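PDB 2BCG: Rab GDP-dissociation inhibitor from Saccharomyces cerevisiae, which inhibits release of GDP from the Rab GTPase Sec4 and its later binding of GTP, and extracts GDP-bound Ypt7 from vacuolar membranes. Local coordinates for residues S56-K61 with V84-K89; E73-K78 with P388-F393. All blocks are in the same frame, centred on the assembly; numbering follows the deposited sequence. Where two conformers were deposited one is given.

Interaction 1 (S56-K61 with V84-K89); sequences SQLYEK and VDLIPK
Leu58 and Val84 form the buried heart of this contact, where helix 55-62 lies against the short strand 84-85 and the turn that follows it. Their side chains meet at about a right angle: Leu58 CD2 rests 3.9 Å from Val84 CG1, while Leu58 CD1 stands 4.2 Å from the same methyl. Val84 places that methyl opposite its own backbone nitrogen (chi1 -180°), and this turns it to the helix. Leu58 sits away from the usual staggered positions (chi1 -138°) with both methyls directed at the strand. Branched aliphatic residues suit this place because their methyls pack closely without bringing polar atoms inside.

Leu86 widens the apolar surface on the strand side, its CD2 reaching to 4.3 Å from Leu58 CD1. At the more exposed margin Lys61, one helical turn after Leu58, meets Leu86 tip to tip, with CE 4.0 Å from Leu86 CD1. The lysine contributes its hydrocarbon chain here, and the bend at its last torsion (chi4 -62°) turns NZ aside from the Leu86 methyls instead of driving it into them. A long chain with a terminal charge is thus well placed at the edge of an apolar patch.

The acid between the two apolar residues faces the other way: Asp85 points away from the helix and hydrogen-bonds to Ser52, to Tyr236 and to the backbone of Leu241, the last two belonging to a region that interacts with Ypt1.

Strand 84-85 pairs antiparallel with strand 52-53, which directly precedes helix 55-62, and the larger mixed sheet lies beside them: Ile314 of strand 303-317 touches both Leu58 and Val84, and Leu363 of strand 362-369 also packs on Val84.

Interaction 2 (E73-K78 with P388-F393); sequences ESKFGK and PIEEKF
Phe76 O, at the end of helix 69-76, is gripped by two donors, Ser358 OG and Trp82 NE1, while the ring of the same residue reaches across to Glu390. The partner lies at a classic beta bulge, where Glu390 and Glu391 both face Ile316 of strand 303-317. Glu390 and Lys75 are each modelled in two conformers, which makes their contacts tentative. In one, the extended Glu390 chain (CG anti to the backbone N, chi1 -176°) brings OE1 to the ring edge, near its plane; the 3.1 Å to Phe76 CE1 is doubtful. Carboxylate and ring planes are 59° apart. The slightly positive C-H rim of an aromatic ring would suit such a neighbour. Lys75 slides past in the opposite direction, its NZ 5.8 Å from Glu390 OE2, too far for a salt bridge, so any attraction would probably be only long-range. With an alanine in place of Phe76, a gap would probably open among Leu55, Tyr59 and Ile316, and the Glu390 carboxylate would lose its ring edge. Gly77 ends the helix with a positive phi of 79°, easy for glycine, and its N donates to Glu73 O at 2.8 Å.

How the interactions relate
The centres of the two interactions lie about 13 Å apart, and their segments alternate along the chain: 56-61, 73-78, 84-89, then 388-393 some 300 residues later. Helices 55-62 and 69-76 and strand 84-85 are therefore consecutive elements, packed against the mixed sheet that includes strands 303-317 and 391-402, the second an outermost strand within this chain. Tyr59 joins the contacts directly: its OH lies 3.5 Å from Phe76 CE2, and its ring packs edge-to-face with Phe393. Together they join an early part of the chain to strands from much later in the sequence. The geranylgeranyl pockets draw on other residues.

Interaction 1 (S56-K61 with V84-K89)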
loop_
_atom_site.group_PDB
_atom_site.type_symbol
_atom_site.label_atom_id
_atom_site.label_comp_id
_atom_site.label_asym_id
_atom_site.label_seq_id
_atom_site.Cartn_x
_atom_site.Cartn_y
_atom_site.Cartn_z
ATOM N N SER A 56 1.594 9.088 -17.266
ATOM C CA SER A 56 2.597 8.850 -18.327
ATOM C C SER A 56 3.032 7.381 -18.378
ATOM O O SER A 56 3.136 6.786 -19.477
ATOM C CB SER A 56 3.779 9.832 -18.261
ATOM O OG SER A 56 4.461 9.684 -17.035
ATOM N N GLN A 57 3.226 6.763 -17.199
ATOM C CA GLN A 57 3.537 5.333 -17.154
ATOM C C GLN A 57 2.443 4.422 -17.672
ATOM O O GLN A 57 2.687 3.367 -18.261
ATOM C CB GLN A 57 3.941 4.907 -15.738
ATOM C CG GLN A 57 5.405 4.929 -15.563
ATOM C CD GLN A 57 6.128 4.098 -16.651
ATOM O OE1 GLN A 57 5.808 2.912 -16.891
ATOM N NE2 GLN A 57 7.080 4.736 -17.338
ATOM N N LEU A 58 1.196 4.830 -17.440
ATOM C CA LEU A 58 0.098 4.099 -17.989
ATOM C C LEU A 58 0.155 4.081 -19.537
ATOM O O LEU A 58 -0.141 3.055 -20.162
ATOM C CB LEU A 58 -1.203 4.716 -17.466
ATOM C CG LEU A 58 -2.335 3.832 -17.028
ATOM C CD1 LEU A 58 -1.943 2.739 -16.039
ATOM C CD2 LEU A 58 -3.429 4.715 -16.490
ATOM N N TYR A 59 0.476 5.231 -20.154
ATOM C CA TYR A 59 0.605 5.284 -21.620
ATOM C C TYR A 59 1.761 4.436 -22.102
ATOM O O TYR A 59 1.655 3.712 -23.088
ATOM C CB TYR A 59 0.763 6.736 -22.101
ATOM C CG TYR A 59 -0.557 7.467 -22.264
ATOM C CD1 TYR A 59 -1.263 7.410 -23.478
ATOM C CD2 TYR A 59 -1.131 8.173 -21.197
ATOM C CE1 TYR A 59 -2.499 8.063 -23.618
ATOM C CE2 TYR A 59 -2.360 8.822 -21.327
ATOM C CZ TYR A 59 -3.029 8.773 -22.555
ATOM O OH TYR A 59 -4.241 9.403 -22.669
ATOM N N GLU A 60 2.877 4.519 -21.377
ATOM C CA GLU A 60 4.060 3.734 -21.749
ATOM C C GLU A 60 3.778 2.241 -21.727
ATOM O O GLU A 60 4.209 1.496 -22.608
ATOM C CB GLU A 60 5.243 4.050 -20.819
ATOM C CG GLU A 60 5.835 5.425 -21.034
ATOM C CD GLU A 60 6.373 5.665 -22.466
ATOM O OE1 GLU A 60 6.989 4.744 -23.066
ATOM O OE2 GLU A 60 6.165 6.796 -22.974
ATOM N N LYS A 61 3.005 1.811 -20.736
ATOM C CA LYS A 61 2.720 0.412 -20.541
ATOM C C LYS A 61 1.650 -0.156 -21.479
ATOM O O LYS A 61 1.741 -1.326 -21.891
ATOM C CB LYS A 61 2.275 0.222 -19.088
ATOM C CG LYS A 61 2.641 -1.069 -18.471
ATOM C CD LYS A 61 2.515 -0.957 -16.930
ATOM C CE LYS A 61 2.962 -2.254 -16.271
ATOM N NZ LYS A 61 2.068 -3.376 -16.721
ATOM N N VAL A 84 -2.332 5.295 -10.198
ATOM C CA VAL A 84 -3.308 4.381 -10.738
ATOM C C VAL A 84 -2.916 2.932 -10.490
ATOM O O VAL A 84 -1.876 2.486 -10.984
ATOM C CB VAL A 84 -3.460 4.613 -12.256
ATOM C CG1 VAL A 84 -4.504 3.652 -12.842
ATOM C CG2 VAL A 84 -3.743 6.083 -12.548
ATOM N N ASP A 85 -3.741 2.222 -9.719
ATOM C CA ASP A 85 -3.499 0.799 -9.440
ATOM C C ASP A 85 -3.434 0.014 -10.748
ATOM O O ASP A 85 -4.297 0.146 -11.641
ATOM C CB ASP A 85 -4.637 0.216 -8.597
ATOM C CG ASP A 85 -4.775 0.873 -7.245
ATOM O OD1 ASP A 85 -3.791 1.439 -6.712
ATOM O OD2 ASP A 85 -5.908 0.805 -6.709
ATOM N N LEU A 86 -2.434 -0.855 -10.850
ATOM C CA LEU A 86 -2.410 -1.791 -11.969
ATOM C C LEU A 86 -3.339 -2.987 -11.713
ATOM O O LEU A 86 -3.850 -3.593 -12.652
ATOM C CB LEU A 86 -0.980 -2.275 -12.175
ATOM C CG LEU A 86 0.052 -1.192 -12.608
ATOM C CD1 LEU A 86 1.451 -1.772 -12.647
ATOM C CD2 LEU A 86 -0.265 -0.666 -13.979
ATOM N N ILE A 87 -3.524 -3.312 -10.421
ATOM C CA ILE A 87 -4.340 -4.452 -10.010
ATOM C C ILE A 87 -5.327 -4.022 -8.909
ATOM O O ILE A 87 -4.895 -3.665 -7.812
ATOM C CB ILE A 87 -3.472 -5.651 -9.519
ATOM C CG1 ILE A 87 -2.552 -6.100 -10.647
ATOM C CG2 ILE A 87 -4.409 -6.778 -8.990
ATOM C CD1 ILE A 87 -1.683 -7.305 -10.286
ATOM N N PRO A 88 -6.639 -4.042 -9.206
ATOM C CA PRO A 88 -7.566 -3.486 -8.233
ATOM C C PRO A 88 -7.761 -4.393 -7.005
ATOM O O PRO A 88 -7.974 -5.597 -7.132
ATOM C CB PRO A 88 -8.857 -3.325 -9.054
ATOM C CG PRO A 88 -8.780 -4.432 -10.062
ATOM C CD PRO A 88 -7.331 -4.556 -10.411
ATOM N N LYS A 89 -7.705 -3.802 -5.827
ATOM C CA LYS A 89 -8.051 -4.538 -4.595
ATOM C C LYS A 89 -8.574 -3.537 -3.591
ATOM O O LYS A 89 -8.029 -2.402 -3.519
ATOM C CB LYS A 89 -6.823 -5.196 -3.940
ATOM C CG LYS A 89 -6.075 -6.153 -4.812
ATOM C CD LYS A 89 -6.785 -7.508 -4.826
ATOM C CE LYS A 89 -6.086 -8.450 -5.756
ATOM N NZ LYS A 89 -6.787 -9.777 -5.725
#

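Interaction 2 (E73-K78 with P388-F393)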
loop_
_atom_site.group_PDB
_atom_site.type_symbol
_atom_site.label_atom_id
_atom_site.label_comp_id
_atom_site.label_asym_id
_atom_site.label_seq_id
_atom_site.Cartn_x
_atom_site.Cartn_y
_atom_site.Cartn_z
ATOM N N GLU A 73 -1.176 16.752 -20.136
ATOM C CA GLU A 73 -1.475 17.709 -19.073
ATOM C C GLU A 73 -2.733 18.524 -19.352
ATOM O O GLU A 73 -3.524 18.767 -18.445
ATOM C CB GLU A 73 -0.256 18.576 -18.722
ATOM C CG GLU A 73 0.929 17.715 -18.239
ATOM C CD GLU A 73 2.088 18.503 -17.641
ATOM O OE1 GLU A 73 2.851 17.903 -16.842
ATOM O OE2 GLU A 73 2.241 19.702 -17.972
ATOM N N SER A 74 -2.953 18.918 -20.605
ATOM C CA SER A 74 -4.175 19.658 -20.913
ATOM C C SER A 74 -5.444 18.829 -20.685
ATOM O O SER A 74 -6.457 19.352 -20.211
ATOM C CB SER A 74 -4.135 20.255 -22.333
ATOM O OG SER A 74 -4.067 19.238 -23.315
ATOM N N LYS A 75 -5.374 17.525 -20.977
ATOM C CA LYS A 75 -6.522 16.626 -20.825
ATOM C C LYS A 75 -6.687 16.146 -19.379
ATOM O O LYS A 75 -7.808 16.024 -18.868
ATOM C CB LYS A 75 -6.332 15.427 -21.758
ATOM C CG LYS A 75 -7.595 14.800 -22.287
ATOM C CD LYS A 75 -7.293 13.829 -23.432
ATOM C CE LYS A 75 -7.047 14.558 -24.757
ATOM N NZ LYS A 75 -7.338 13.702 -25.949
ATOM N N PHE A 76 -5.566 15.882 -18.710
ATOM C CA PHE A 76 -5.627 15.167 -17.431
ATOM C C PHE A 76 -4.952 15.810 -16.238
ATOM O O PHE A 76 -5.012 15.264 -15.137
ATOM C CB PHE A 76 -5.058 13.767 -17.614
ATOM C CG PHE A 76 -5.820 12.946 -18.595
ATOM C CD1 PHE A 76 -7.135 12.586 -18.329
ATOM C CD2 PHE A 76 -5.219 12.518 -19.786
ATOM C CE1 PHE A 76 -7.858 11.820 -19.233
ATOM C CE2 PHE A 76 -5.949 11.720 -20.702
ATOM C CZ PHE A 76 -7.261 11.394 -20.419
ATOM N N GLY A 77 -4.311 16.962 -16.443
ATOM C CA GLY A 77 -3.538 17.597 -15.376
ATOM C C GLY A 77 -2.170 16.975 -15.158
ATOM O O GLY A 77 -1.687 16.175 -15.970
ATOM N N LYS A 78 -1.546 17.350 -14.038
ATOM C CA LYS A 78 -0.174 16.938 -13.711
ATOM C C LYS A 78 -0.030 15.458 -13.308
ATOM O O LYS A 78 -0.884 14.925 -12.585
ATOM C CB LYS A 78 0.385 17.846 -12.603
ATOM C CG LYS A 78 0.639 19.314 -13.055
ATOM C CD LYS A 78 2.066 19.487 -13.604
ATOM C CE LYS A 78 2.507 20.970 -13.672
ATOM N NZ LYS A 78 2.088 21.731 -14.916
ATOM N N PRO A 388 -19.944 7.547 -20.566
ATOM C CA PRO A 388 -18.847 7.803 -21.514
ATOM C C PRO A 388 -17.463 7.603 -20.881
ATOM O O PRO A 388 -17.217 8.007 -19.763
ATOM C CB PRO A 388 -19.069 9.258 -21.931
ATOM C CG PRO A 388 -20.543 9.499 -21.705
ATOM C CD PRO A 388 -20.881 8.687 -20.481
ATOM N N ILE A 389 -16.557 6.992 -21.636
ATOM C CA ILE A 389 -15.211 6.677 -21.104
ATOM C C ILE A 389 -14.184 7.526 -21.867
ATOM O O ILE A 389 -14.193 7.554 -23.118
ATOM C CB ILE A 389 -14.894 5.149 -21.231
ATOM C CG1 ILE A 389 -15.882 4.290 -20.406
ATOM C CG2 ILE A 389 -13.407 4.890 -20.891
ATOM C CD1 ILE A 389 -15.926 2.801 -20.800
ATOM N N GLU A 390 -13.337 8.236 -21.131
ATOM C CA GLU A 390 -12.335 9.106 -21.750
ATOM C C GLU A 390 -11.201 8.322 -22.371
ATOM O O GLU A 390 -10.772 8.619 -23.491
ATOM C CB GLU A 390 -11.792 10.106 -20.742
ATOM C CG GLU A 390 -10.823 11.104 -21.318
ATOM C CD GLU A 390 -10.753 12.365 -20.497
ATOM O OE1 GLU A 390 -10.966 12.281 -19.266
ATOM O OE2 GLU A 390 -10.487 13.445 -21.072
ATOM N N GLU A 391 -10.679 7.362 -21.602
ATOM C CA GLU A 391 -9.581 6.508 -22.083
ATOM C C GLU A 391 -9.673 5.166 -21.405
ATOM O O GLU A 391 -10.142 5.052 -20.264
ATOM C CB GLU A 391 -8.251 7.182 -21.744
ATOM C CG GLU A 391 -7.032 6.624 -22.428
ATOM C CD GLU A 391 -7.178 6.588 -23.926
ATOM O OE1 GLU A 391 -6.704 7.548 -24.564
ATOM O OE2 GLU A 391 -7.794 5.625 -24.452
ATOM N N LYS A 392 -9.213 4.157 -22.120
ATOM C CA LYS A 392 -9.133 2.789 -21.607
ATOM C C LYS A 392 -7.678 2.329 -21.744
ATOM O O LYS A 392 -7.046 2.551 -22.810
ATOM C CB LYS A 392 -9.973 1.843 -22.474
ATOM C CG LYS A 392 -11.453 2.006 -22.429
ATOM C CD LYS A 392 -12.083 0.980 -23.360
ATOM C CE LYS A 392 -13.584 1.116 -23.339
ATOM N NZ LYS A 392 -14.207 0.385 -24.497
ATOM N N PHE A 393 -7.174 1.655 -20.711
ATOM C CA PHE A 393 -5.850 1.024 -20.756
ATOM C C PHE A 393 -6.037 -0.449 -20.422
ATOM O O PHE A 393 -6.411 -0.788 -19.291
ATOM C CB PHE A 393 -4.913 1.696 -19.765
ATOM C CG PHE A 393 -4.787 3.190 -19.970
ATOM C CD1 PHE A 393 -3.754 3.732 -20.752
ATOM C CD2 PHE A 393 -5.708 4.066 -19.393
ATOM C CE1 PHE A 393 -3.644 5.142 -20.953
ATOM C CE2 PHE A 393 -5.583 5.458 -19.596
ATOM C CZ PHE A 393 -4.556 5.972 -20.380
#